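Local coordinates for protein phosphodiesterase (Salpingoeca rosetta, PDB 7CJ3) that binds retinal within a bacteriorhodopsin-like domain of membrane-spanning helices, the kind of fold found in microbial rhodopsins, at residues A64-F69 / V101-Y106; A96-V101 / I135-T140; Q122-W127 / F241-G246. All blocks are in the same frame, centred on the assembly; numbering follows the deposited sequence.

Interaction 1 (A64-F69 / V101-Y106). With OLC ((2R)-2,3-dihydroxypropyl (9Z)-octadec-9-enoate), chain D; OLC ((2R)-2,3-dihydroxypropyl (9Z)-octadec-9-enoate), chain L.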
loop_
_atom_site.group_PDB
_atom_site.type_symbol
_atom_site.label_atom_id
_atom_site.label_comp_id
_atom_site.label_asym_id
_atom_site.label_seq_id
_atom_site.Cartn_x
_atom_site.Cartn_y
_atom_site.Cartn_z
ATOM N N ALA B 64 -6.723 -0.237 7.154
ATOM C CA ALA B 64 -6.055 0.293 5.951
ATOM C C ALA B 64 -4.621 -0.214 5.905
ATOM O O ALA B 64 -4.164 -0.647 4.820
ATOM C CB ALA B 64 -6.074 1.786 5.966
ATOM N N THR B 65 -3.920 -0.145 7.036
ATOM C CA THR B 65 -2.509 -0.577 7.137
ATOM C C THR B 65 -2.451 -2.048 6.764
ATOM O O THR B 65 -1.479 -2.485 6.058
ATOM C CB THR B 65 -1.961 -0.330 8.536
ATOM O OG1 THR B 65 -2.289 1.005 8.887
ATOM C CG2 THR B 65 -0.464 -0.504 8.623
ATOM N N SER B 66 -3.482 -2.780 7.197
ATOM C CA SER B 66 -3.498 -4.261 7.071
ATOM C C SER B 66 -3.555 -4.623 5.591
ATOM O O SER B 66 -2.692 -5.413 5.132
ATOM C CB SER B 66 -4.584 -4.921 7.842
ATOM O OG SER B 66 -4.262 -6.291 7.916
ATOM N N VAL B 67 -4.503 -4.010 4.893
ATOM C CA VAL B 67 -4.674 -4.222 3.436
ATOM C C VAL B 67 -3.336 -3.899 2.751
ATOM O O VAL B 67 -2.882 -4.721 1.893
ATOM C CB VAL B 67 -5.841 -3.379 2.894
ATOM C CG1 VAL B 67 -5.912 -3.458 1.374
ATOM C CG2 VAL B 67 -7.158 -3.790 3.525
ATOM N N ALA B 68 -2.691 -2.790 3.142
ATOM C CA ALA B 68 -1.441 -2.332 2.500
ATOM C C ALA B 68 -0.380 -3.435 2.620
ATOM O O ALA B 68 0.175 -3.861 1.598
ATOM C CB ALA B 68 -0.982 -1.051 3.119
ATOM N N PHE B 69 -0.106 -3.914 3.829
ATOM C CA PHE B 69 0.865 -5.020 4.033
ATOM C C PHE B 69 0.478 -6.304 3.266
ATOM O O PHE B 69 1.345 -6.990 2.745
ATOM C CB PHE B 69 1.005 -5.305 5.522
ATOM C CG PHE B 69 1.975 -4.374 6.184
ATOM C CD1 PHE B 69 3.326 -4.482 5.920
ATOM C CD2 PHE B 69 1.544 -3.398 7.062
ATOM C CE1 PHE B 69 4.237 -3.647 6.554
ATOM C CE2 PHE B 69 2.448 -2.571 7.698
ATOM C CZ PHE B 69 3.790 -2.710 7.458
ATOM N N VAL B 101 3.592 -10.822 8.835
ATOM C CA VAL B 101 3.419 -10.714 10.308
ATOM C C VAL B 101 2.739 -9.378 10.576
ATOM O O VAL B 101 1.769 -9.345 11.352
ATOM C CB VAL B 101 4.747 -10.839 11.078
ATOM C CG1 VAL B 101 4.589 -10.463 12.553
ATOM C CG2 VAL B 101 5.323 -12.234 10.954
ATOM N N ALA B 102 3.248 -8.321 9.944
ATOM C CA ALA B 102 2.719 -6.946 10.068
ATOM C C ALA B 102 1.266 -6.933 9.588
ATOM O O ALA B 102 0.413 -6.387 10.280
ATOM C CB ALA B 102 3.584 -5.984 9.294
ATOM N N CYS B 103 0.980 -7.592 8.484
ATOM C CA CYS B 103 -0.379 -7.656 7.914
ATOM C C CYS B 103 -1.381 -8.172 8.954
ATOM O O CYS B 103 -2.398 -7.465 9.208
ATOM C CB CYS B 103 -0.409 -8.543 6.684
ATOM S SG CYS B 103 -2.094 -8.698 6.050
ATOM N N ILE B 104 -1.130 -9.368 9.510
ATOM C CA ILE B 104 -2.087 -10.032 10.446
ATOM C C ILE B 104 -2.097 -9.317 11.802
ATOM O O ILE B 104 -3.184 -9.340 12.430
ATOM C CB ILE B 104 -1.849 -11.540 10.606
ATOM C CG1 ILE B 104 -0.441 -11.851 11.128
ATOM C CG2 ILE B 104 -2.147 -12.249 9.299
ATOM C CD1 ILE B 104 -0.102 -13.348 11.232
ATOM N N SER B 105 -0.979 -8.719 12.251
ATOM C CA SER B 105 -0.983 -8.000 13.552
ATOM C C SER B 105 -1.959 -6.834 13.403
ATOM O O SER B 105 -2.807 -6.619 14.297
ATOM C CB SER B 105 0.375 -7.565 14.035
ATOM O OG SER B 105 1.399 -8.336 13.424
ATOM N N TYR B 106 -1.897 -6.134 12.278
ATOM C CA TYR B 106 -2.749 -4.936 12.077
ATOM C C TYR B 106 -4.208 -5.376 11.883
ATOM O O TYR B 106 -5.072 -4.695 12.460
ATOM C CB TYR B 106 -2.149 -4.058 10.976
ATOM C CG TYR B 106 -1.074 -3.126 11.480
ATOM C CD1 TYR B 106 -1.395 -2.026 12.263
ATOM C CD2 TYR B 106 0.262 -3.324 11.161
ATOM C CE1 TYR B 106 -0.417 -1.148 12.714
ATOM C CE2 TYR B 106 1.254 -2.455 11.611
ATOM C CZ TYR B 106 0.920 -1.352 12.391
ATOM O OH TYR B 106 1.902 -0.504 12.850
HETATM C C18 OLC D . -4.204 -0.361 0.504
HETATM C C10 OLC D . -10.610 -0.047 5.878
HETATM C C9 OLC D . -11.119 -1.166 6.412
HETATM C C17 OLC D . -4.821 0.901 1.048
HETATM C C11 OLC D . -10.186 0.111 4.432
HETATM C C8 OLC D . -11.529 -1.092 7.875
HETATM C C16 OLC D . -6.119 0.613 1.780
HETATM C C12 OLC D . -10.288 1.586 3.967
HETATM C C7 OLC D . -12.632 -0.018 8.081
HETATM C C15 OLC D . -7.132 1.739 1.641
HETATM C C13 OLC D . -9.005 2.118 3.346
HETATM C C6 OLC D . -13.544 -0.254 9.304
HETATM C C14 OLC D . -8.501 1.349 2.140
HETATM C C5 OLC D . -14.189 1.011 9.910
HETATM C C18 OLC L . 0.580 3.109 2.929
HETATM C C10 OLC L . -3.059 6.810 8.458
HETATM C C9 OLC L . -3.027 8.046 7.924
HETATM C C17 OLC L . -0.052 2.489 4.172
HETATM C C11 OLC L . -3.654 5.597 7.784
HETATM C C8 OLC L . -3.608 8.260 6.546
HETATM C C24 OLC L . -12.161 14.111 12.318
HETATM C C16 OLC L . -1.522 2.629 4.036
HETATM C C12 OLC L . -2.599 4.567 7.894
HETATM C C7 OLC L . -3.319 9.649 6.077
HETATM C C15 OLC L . -1.888 4.103 4.212
HETATM C C13 OLC L . -2.454 3.773 6.636
HETATM C C6 OLC L . -3.894 10.665 7.055
HETATM C C14 OLC L . -1.756 4.648 5.634
HETATM C C5 OLC L . -5.385 10.636 7.284
HETATM C C4 OLC L . -5.601 10.648 8.768
HETATM C C3 OLC L . -7.083 10.840 9.068
HETATM C C2 OLC L . -7.574 12.236 8.744
HETATM C C21 OLC L . -10.095 14.140 11.034
HETATM C C1 OLC L . -8.255 12.767 9.973
HETATM C C22 OLC L . -11.354 13.327 11.255
HETATM O O19 OLC L . -7.803 12.434 11.067
HETATM O O25 OLC L . -13.078 13.273 13.051
HETATM O O23 OLC L . -12.051 13.072 9.980
HETATM O O20 OLC L . -9.432 13.644 9.868
#
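Ser66 OG donates a 2.6 Å hydrogen bond to Cys103 O. OG stands anti to the backbone N of Ser66 (chi1 -165°), and this turn brings the hydroxyl to the neighbouring helix. It meets the carbonyl at a C=O...donor angle of 138°, tilted moderately out of the carbonyl plane. The backbones are close here, with Ser66 CA and Cys103 CA only 4.7 Å apart. One turn on from Ser66, Phe69 CB rests on Cys103 CB at 3.7 Å. The segments lie on helices 58-81 and 86-111, consecutive helices of the bacteriorhodopsin-like bundle, and run antiparallel, 156° between their directions. Each helix gives one methyl and one ring to the rest of the contact. Ala102 CB sits over the centre of the Phe69 ring, a CH-pi contact 3.6 Å from the centroid. Thr65 CG2 does the same to Tyr106, at 3.8 Å from that ring's centroid. The two rings touch at Phe69 CE2 and Tyr106 CE2, 4.1 Å apart. Thr65 OG1 bonds back to Phe61 O, while Tyr106 OH reaches Asp261 on helix 250-277. Tyr262 meets Phe69 edge-to-face. Val67 points away from helix 86-111, and its CG1 lies 3.6 Å from C18 of OLC chain D. Ala64 packs on Ala64 of the second subunit.

Interaction 2 (A96-V101 / I135-T140). With OLC ((2R)-2,3-dihydroxypropyl (9Z)-octadec-9-enoate), chain Q; RET (retinal), chain K; OLC ((2R)-2,3-dihydroxypropyl (9Z)-octadec-9-enoate), chain R.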
loop_
_atom_site.group_PDB
_atom_site.type_symbol
_atom_site.label_atom_id
_atom_site.label_comp_id
_atom_site.label_asym_id
_atom_site.label_seq_id
_atom_site.Cartn_x
_atom_site.Cartn_y
_atom_site.Cartn_z
ATOM N N ALA B 96 8.856 -11.209 2.906
ATOM C CA ALA B 96 7.503 -11.788 2.790
ATOM C C ALA B 96 6.932 -12.098 4.185
ATOM O O ALA B 96 5.779 -11.717 4.406
ATOM C CB ALA B 96 7.550 -12.998 1.902
ATOM N N TYR B 97 7.714 -12.719 5.095
ATOM C CA TYR B 97 7.286 -13.093 6.473
ATOM C C TYR B 97 7.072 -11.834 7.319
ATOM O O TYR B 97 6.017 -11.691 7.991
ATOM C CB TYR B 97 8.285 -14.031 7.162
ATOM C CG TYR B 97 8.238 -15.449 6.633
ATOM C CD1 TYR B 97 9.232 -15.976 5.814
ATOM C CD2 TYR B 97 7.178 -16.283 6.972
ATOM C CE1 TYR B 97 9.160 -17.282 5.338
ATOM C CE2 TYR B 97 7.081 -17.581 6.494
ATOM C CZ TYR B 97 8.073 -18.085 5.669
ATOM O OH TYR B 97 7.956 -19.374 5.218
ATOM N N VAL B 98 8.050 -10.929 7.297
ATOM C CA VAL B 98 7.967 -9.667 8.077
ATOM C C VAL B 98 6.693 -8.927 7.685
ATOM O O VAL B 98 5.939 -8.530 8.587
ATOM C CB VAL B 98 9.186 -8.747 8.002
ATOM C CG1 VAL B 98 10.385 -9.383 8.691
ATOM C CG2 VAL B 98 9.518 -8.327 6.593
ATOM N N ASP B 99 6.418 -8.821 6.385
ATOM C CA ASP B 99 5.256 -8.054 5.851
ATOM C C ASP B 99 3.959 -8.786 6.186
ATOM O O ASP B 99 2.973 -8.122 6.518
ATOM C CB ASP B 99 5.421 -7.810 4.351
ATOM C CG ASP B 99 6.359 -6.648 4.063
ATOM O OD1 ASP B 99 6.867 -6.027 5.044
ATOM O OD2 ASP B 99 6.558 -6.352 2.892
ATOM N N GLY B 100 3.961 -10.109 6.081
ATOM C CA GLY B 100 2.833 -10.944 6.509
ATOM C C GLY B 100 2.551 -10.786 7.994
ATOM O O GLY B 100 1.361 -10.665 8.358
ATOM N N VAL B 101 3.592 -10.822 8.835
ATOM C CA VAL B 101 3.419 -10.714 10.308
ATOM C C VAL B 101 2.739 -9.378 10.576
ATOM O O VAL B 101 1.769 -9.345 11.352
ATOM C CB VAL B 101 4.747 -10.839 11.078
ATOM C CG1 VAL B 101 4.589 -10.463 12.553
ATOM C CG2 VAL B 101 5.323 -12.234 10.954
ATOM N N ILE B 135 8.899 -6.654 17.877
ATOM C CA ILE B 135 9.905 -7.561 18.508
ATOM C C ILE B 135 10.154 -8.808 17.641
ATOM O O ILE B 135 11.311 -9.329 17.678
ATOM C CB ILE B 135 9.472 -7.914 19.943
ATOM C CG1 ILE B 135 9.746 -6.726 20.874
ATOM C CG2 ILE B 135 10.141 -9.203 20.440
ATOM C CD1 ILE B 135 8.883 -6.697 22.140
ATOM N N ILE B 136 9.150 -9.287 16.897
ATOM C CA ILE B 136 9.340 -10.420 15.949
ATOM C C ILE B 136 10.021 -9.937 14.668
ATOM O O ILE B 136 10.868 -10.685 14.156
ATOM C CB ILE B 136 8.013 -11.108 15.631
ATOM C CG1 ILE B 136 7.390 -11.704 16.893
ATOM C CG2 ILE B 136 8.182 -12.157 14.550
ATOM C CD1 ILE B 136 5.935 -12.098 16.713
ATOM N N THR B 137 9.686 -8.750 14.157
ATOM C CA THR B 137 10.107 -8.290 12.807
ATOM C C THR B 137 11.397 -7.440 12.821
ATOM O O THR B 137 12.237 -7.646 11.935
ATOM C CB THR B 137 8.958 -7.537 12.139
ATOM O OG1 THR B 137 8.604 -6.459 13.010
ATOM C CG2 THR B 137 7.765 -8.431 11.882
ATOM N N CYS B 138 11.564 -6.486 13.731
ATOM C CA CYS B 138 12.727 -5.558 13.699
ATOM C C CYS B 138 14.040 -6.326 13.836
ATOM O O CYS B 138 14.998 -6.074 13.099
ATOM C CB CYS B 138 12.659 -4.488 14.774
ATOM S SG CYS B 138 11.300 -3.335 14.470
ATOM N N PRO B 139 14.169 -7.229 14.829
ATOM C CA PRO B 139 15.373 -8.057 14.907
ATOM C C PRO B 139 15.566 -8.923 13.648
ATOM O O PRO B 139 16.698 -9.162 13.296
ATOM C CB PRO B 139 15.194 -8.818 16.226
ATOM C CG PRO B 139 14.252 -7.917 17.030
ATOM C CD PRO B 139 13.280 -7.411 15.990
ATOM N N THR B 140 14.495 -9.309 12.956
ATOM C CA THR B 140 14.573 -10.118 11.706
ATOM C C THR B 140 15.042 -9.220 10.547
ATOM O O THR B 140 15.812 -9.719 9.684
ATOM C CB THR B 140 13.246 -10.812 11.359
ATOM O OG1 THR B 140 12.754 -11.627 12.434
ATOM C CG2 THR B 140 13.395 -11.682 10.132
HETATM C C18 OLC Q . -0.917 -12.331 0.078
HETATM C C10 OLC Q . 3.357 -14.991 6.031
HETATM C C9 OLC Q . 4.186 -15.431 5.074
HETATM C C17 OLC Q . -1.572 -12.280 1.449
HETATM C C11 OLC Q . 2.034 -14.438 5.563
HETATM C C8 OLC Q . 3.829 -15.350 3.596
HETATM C C24 OLC Q . 11.482 -24.766 2.549
HETATM C C16 OLC Q . -0.604 -12.574 2.618
HETATM C C12 OLC Q . 0.953 -14.197 6.611
HETATM C C7 OLC Q . 4.593 -16.329 2.710
HETATM C C15 OLC Q . -1.350 -12.459 3.976
HETATM C C13 OLC Q . -0.374 -13.909 5.871
HETATM C C6 OLC Q . 6.108 -16.280 2.864
HETATM C C14 OLC Q . -0.502 -12.505 5.250
HETATM C C5 OLC Q . 6.795 -16.735 1.554
HETATM C C4 OLC Q . 7.453 -18.115 1.604
HETATM C C3 OLC Q . 8.932 -18.088 1.218
HETATM C C2 OLC Q . 9.729 -19.207 1.905
HETATM C C21 OLC Q . 11.227 -22.353 1.907
HETATM C C1 OLC Q . 9.696 -20.515 1.114
HETATM C C22 OLC Q . 11.148 -23.801 1.384
HETATM O O19 OLC Q . 8.668 -20.926 0.590
HETATM O O25 OLC Q . 10.555 -25.855 2.764
HETATM O O23 OLC Q . 9.862 -24.057 0.784
HETATM O O20 OLC Q . 10.900 -21.345 0.953
HETATM C C1 RET K . 10.325 3.037 20.897
HETATM C C2 RET K . 10.408 3.388 22.383
HETATM C C3 RET K . 11.072 4.660 22.667
HETATM C C4 RET K . 12.466 4.689 22.079
HETATM C C5 RET K . 12.625 3.979 20.763
HETATM C C6 RET K . 11.619 3.320 20.138
HETATM C C7 RET K . 11.824 2.854 18.759
HETATM C C8 RET K . 11.003 2.048 17.976
HETATM C C9 RET K . 11.314 1.417 16.735
HETATM C C10 RET K . 10.400 0.573 16.056
HETATM C C11 RET K . 10.495 0.044 14.763
HETATM C C12 RET K . 9.567 -0.688 14.031
HETATM C C13 RET K . 9.727 -1.245 12.752
HETATM C C14 RET K . 8.736 -2.036 12.200
HETATM C C15 RET K . 8.931 -3.069 11.186
HETATM C C16 RET K . 9.992 1.535 20.871
HETATM C C17 RET K . 9.148 3.820 20.288
HETATM C C18 RET K . 14.040 4.091 20.236
HETATM C C19 RET K . 12.638 1.635 16.069
HETATM C C20 RET K . 10.987 -0.933 12.003
HETATM C C18 OLC R . 15.363 -16.498 19.688
HETATM C C10 OLC R . 15.843 -21.069 14.724
HETATM C C9 OLC R . 15.420 -19.847 14.382
HETATM C C17 OLC R . 15.070 -17.838 20.350
HETATM C C11 OLC R . 16.439 -21.398 16.075
HETATM C C8 OLC R . 15.461 -18.617 15.293
HETATM C C16 OLC R . 15.843 -19.005 19.727
HETATM C C12 OLC R . 15.316 -21.592 17.091
HETATM C C7 OLC R . 16.015 -17.382 14.549
HETATM C C15 OLC R . 15.672 -20.337 20.473
HETATM C C13 OLC R . 15.832 -21.988 18.489
HETATM C C6 OLC R . 14.983 -16.352 14.076
HETATM C C14 OLC R . 14.973 -21.413 19.634
HETATM C C5 OLC R . 15.622 -15.340 13.104
HETATM C C4 OLC R . 14.588 -14.494 12.335
HETATM C C3 OLC R . 14.591 -14.728 10.821
#
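A single methyl, Thr137 CG2, does most of the bridging to Val98 and Val101, and no hydrogen bond crosses between the segments. They lie on helices 86-111 and 128-149 of the bacteriorhodopsin-like bundle and run antiparallel at 155°. Their axes come no closer than 9.6 Å. Thr137 CG2 lies 3.8 Å from Val101 CG1 and also touches Val98 O. The hydroxyl of Thr137 sits between its own backbone N and carbonyl carbon (chi1 57°), where it bonds to Glu133 O. Thr137 and Cys138 both belong to the retinal pocket. Thr137 OG1 is 3.9 Å from C15 of retinal, so one residue packs on helix 86-111 and also lines the pocket. Towards the next turn, Val98 CG1 meets Thr140 CG2 at 4.1 Å, the two side chains passing alongside with opposite headings. Val101 CG1 makes a looser apolar contact with Ile136 CG2. Helix 128-149 is kinked at Pro139, and neither Pro139 N nor Thr140 N bonds to the turn before. The hydroxyl of Thr140 bonds there instead: Thr140 OG1 donates to Ile136 O at 2.7 Å, nearly along the C=O axis.

Interaction 3 (Q122-W127 / F241-G246)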
loop_
_atom_site.group_PDB
_atom_site.type_symbol
_atom_site.label_atom_id
_atom_site.label_comp_id
_atom_site.label_asym_id
_atom_site.label_seq_id
_atom_site.Cartn_x
_atom_site.Cartn_y
_atom_site.Cartn_z
ATOM N N GLN B 122 -0.708 9.804 30.007
ATOM C CA GLN B 122 -2.021 10.311 29.483
ATOM C C GLN B 122 -3.163 9.329 29.772
ATOM O O GLN B 122 -4.310 9.722 29.607
ATOM C CB GLN B 122 -1.948 10.556 27.971
ATOM C CG GLN B 122 -1.193 11.818 27.589
ATOM C CD GLN B 122 0.293 11.641 27.480
ATOM O OE1 GLN B 122 0.801 10.573 27.127
ATOM N NE2 GLN B 122 1.004 12.726 27.746
ATOM N N GLY B 123 -2.866 8.098 30.190
ATOM C CA GLY B 123 -3.878 7.037 30.269
ATOM C C GLY B 123 -4.344 6.612 28.881
ATOM O O GLY B 123 -5.502 6.156 28.750
ATOM N N ASN B 124 -3.465 6.766 27.885
ATOM C CA ASN B 124 -3.648 6.328 26.478
ATOM C C ASN B 124 -3.360 4.841 26.426
ATOM O O ASN B 124 -2.638 4.319 27.265
ATOM C CB ASN B 124 -2.729 7.088 25.505
ATOM C CG ASN B 124 -3.271 8.441 25.075
ATOM O OD1 ASN B 124 -4.432 8.748 25.305
ATOM N ND2 ASN B 124 -2.446 9.255 24.452
ATOM N N PRO B 125 -3.920 4.106 25.440
ATOM C CA PRO B 125 -3.641 2.668 25.326
ATOM C C PRO B 125 -2.243 2.353 24.763
ATOM O O PRO B 125 -1.779 3.030 23.883
ATOM C CB PRO B 125 -4.754 2.138 24.410
ATOM C CG PRO B 125 -5.316 3.363 23.686
ATOM C CD PRO B 125 -4.877 4.605 24.441
ATOM N N VAL B 126 -1.613 1.318 25.303
ATOM C CA VAL B 126 -0.315 0.753 24.867
ATOM C C VAL B 126 -0.610 -0.586 24.184
ATOM O O VAL B 126 -0.921 -1.567 24.874
ATOM C CB VAL B 126 0.619 0.566 26.076
ATOM C CG1 VAL B 126 2.040 0.191 25.662
ATOM C CG2 VAL B 126 0.621 1.793 26.956
ATOM N N TRP B 127 -0.525 -0.620 22.856
ATOM C CA TRP B 127 -0.885 -1.799 22.036
ATOM C C TRP B 127 0.277 -2.788 22.093
ATOM O O TRP B 127 1.306 -2.554 21.368
ATOM C CB TRP B 127 -1.174 -1.373 20.609
ATOM C CG TRP B 127 -2.302 -0.404 20.441
ATOM C CD1 TRP B 127 -2.264 0.771 19.738
ATOM C CD2 TRP B 127 -3.663 -0.549 20.887
ATOM N NE1 TRP B 127 -3.495 1.365 19.729
ATOM C CE2 TRP B 127 -4.371 0.589 20.435
ATOM C CE3 TRP B 127 -4.362 -1.527 21.604
ATOM C CZ2 TRP B 127 -5.731 0.779 20.697
ATOM C CZ3 TRP B 127 -5.701 -1.325 21.871
ATOM C CH2 TRP B 127 -6.386 -0.201 21.410
ATOM N N PHE B 241 7.841 10.321 21.888
ATOM C CA PHE B 241 8.301 11.554 22.583
ATOM C C PHE B 241 7.229 12.645 22.562
ATOM O O PHE B 241 6.882 13.160 23.626
ATOM C CB PHE B 241 9.558 12.133 21.933
ATOM C CG PHE B 241 10.079 13.326 22.679
ATOM C CD1 PHE B 241 10.691 13.164 23.916
ATOM C CD2 PHE B 241 9.911 14.611 22.181
ATOM C CE1 PHE B 241 11.176 14.261 24.614
ATOM C CE2 PHE B 241 10.359 15.712 22.899
ATOM C CZ PHE B 241 10.999 15.530 24.111
ATOM N N LEU B 242 6.745 12.990 21.368
ATOM C CA LEU B 242 5.791 14.102 21.110
ATOM C C LEU B 242 4.420 13.813 21.725
ATOM O O LEU B 242 3.743 14.783 22.123
ATOM C CB LEU B 242 5.650 14.286 19.601
ATOM C CG LEU B 242 6.830 14.986 18.927
ATOM C CD1 LEU B 242 6.748 14.884 17.409
ATOM C CD2 LEU B 242 6.893 16.439 19.357
ATOM N N ARG B 243 3.989 12.545 21.754
ATOM C CA ARG B 243 2.650 12.193 22.281
ATOM C C ARG B 243 2.701 12.169 23.817
ATOM O O ARG B 243 1.794 12.755 24.463
ATOM C CB ARG B 243 2.179 10.876 21.679
ATOM C CG ARG B 243 0.747 10.540 22.073
ATOM C CD ARG B 243 0.205 9.342 21.333
ATOM N NE ARG B 243 1.082 8.179 21.315
ATOM C CZ ARG B 243 1.041 7.193 20.420
ATOM N NH1 ARG B 243 0.167 7.196 19.430
ATOM N NH2 ARG B 243 1.918 6.207 20.518
ATOM N N ARG B 244 3.731 11.547 24.389
ATOM C CA ARG B 244 3.884 11.430 25.860
ATOM C C ARG B 244 3.939 12.816 26.520
ATOM O O ARG B 244 3.593 12.902 27.726
ATOM C CB ARG B 244 5.144 10.630 26.204
ATOM C CG ARG B 244 4.886 9.140 26.367
ATOM C CD ARG B 244 6.075 8.327 26.807
ATOM N NE ARG B 244 6.232 7.108 26.057
ATOM C CZ ARG B 244 6.940 6.039 26.447
ATOM N NH1 ARG B 244 7.580 6.023 27.606
ATOM N NH2 ARG B 244 6.986 4.965 25.672
ATOM N N GLN B 245 4.400 13.840 25.789
ATOM C CA GLN B 245 4.634 15.222 26.314
ATOM C C GLN B 245 3.370 16.074 26.143
ATOM O O GLN B 245 3.251 17.073 26.831
ATOM C CB GLN B 245 5.816 15.868 25.591
ATOM C CG GLN B 245 7.134 15.117 25.738
ATOM C CD GLN B 245 7.727 15.202 27.122
ATOM O OE1 GLN B 245 8.516 14.362 27.544
ATOM N NE2 GLN B 245 7.364 16.243 27.859
ATOM N N GLY B 246 2.461 15.689 25.252
ATOM C CA GLY B 246 1.151 16.338 25.095
ATOM C C GLY B 246 1.078 17.230 23.879
ATOM O O GLY B 246 0.100 17.971 23.795
#
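Gln122 points its side-chain amide at the last turn of helix 235-245, where NE2 donates a hydrogen bond of 2.6 Å to Arg244 O. Arg244 O lies in the plane of the Gln122 amide, and the N-H points at it almost straight. Seen from the acceptor, the donor stands above the carbonyl plane, 68° out of it. The Gln122 chain bends at chi2 (85°), which turns CD towards the helix end. Arg243 O is 3.4 Å from Gln122 NE2, but the angle there is poor and no bond forms. OE1 of the same amide lies near Arg244 CA.

Asn124 meets Arg243 differently. The side chains cross obliquely, with amide and guanidinium planes 83° apart. Asn124 ND2 rests against Arg243 CD at 4.1 Å, so it is the aliphatic part of the arginine that is touched. The guanidinium is occupied by salt bridges to Glu254 and Glu240.

The helix ends in a Schellman motif at Gly246, whose positive phi turns the chain, and Gly246 N bonds weakly to Arg243 O at 3.1 Å. The opposing segment runs from the loop into strand 125-126, which pairs antiparallel with strand 117-118 as a small beta-hairpin between helices 86-111 and 128-149. A hairpin in this loop is also known from bacteriorhodopsin. Asp119 OD1 accepts from the backbone N of both Gln122 and Asn124, so one carboxylate oxygen ties both N-H groups of the turn. The chemistry is that of a polar surface contact. A loop amide supplies an N-H to a carbonyl of the last helical turn, and the partial positive charge on that N-H would probably be favourable at the C-terminal, negative end of the helix dipole.

How the interactions relate
Interactions 1 and 2 are buried. Interaction 3 lies at the surface; its centre is about 22 Å from that of interaction 1 and about 25 Å from that of interaction 2. The first two share helix 86-111 and the residue Val101, and they touch where Phe69 CB packs on Asp99 O. Helix 86-111 thus meets helix 58-81 in one and helix 128-149 in the other. Interaction 1 joins one hydrogen bond to ring and methyl packing, while interaction 2 is apolar across the helices and borders the retinal pocket. Interaction 3 instead sets a loop amide against a helix end. Its strand 125-126 leads directly into helix 128-149, which interaction 2 uses.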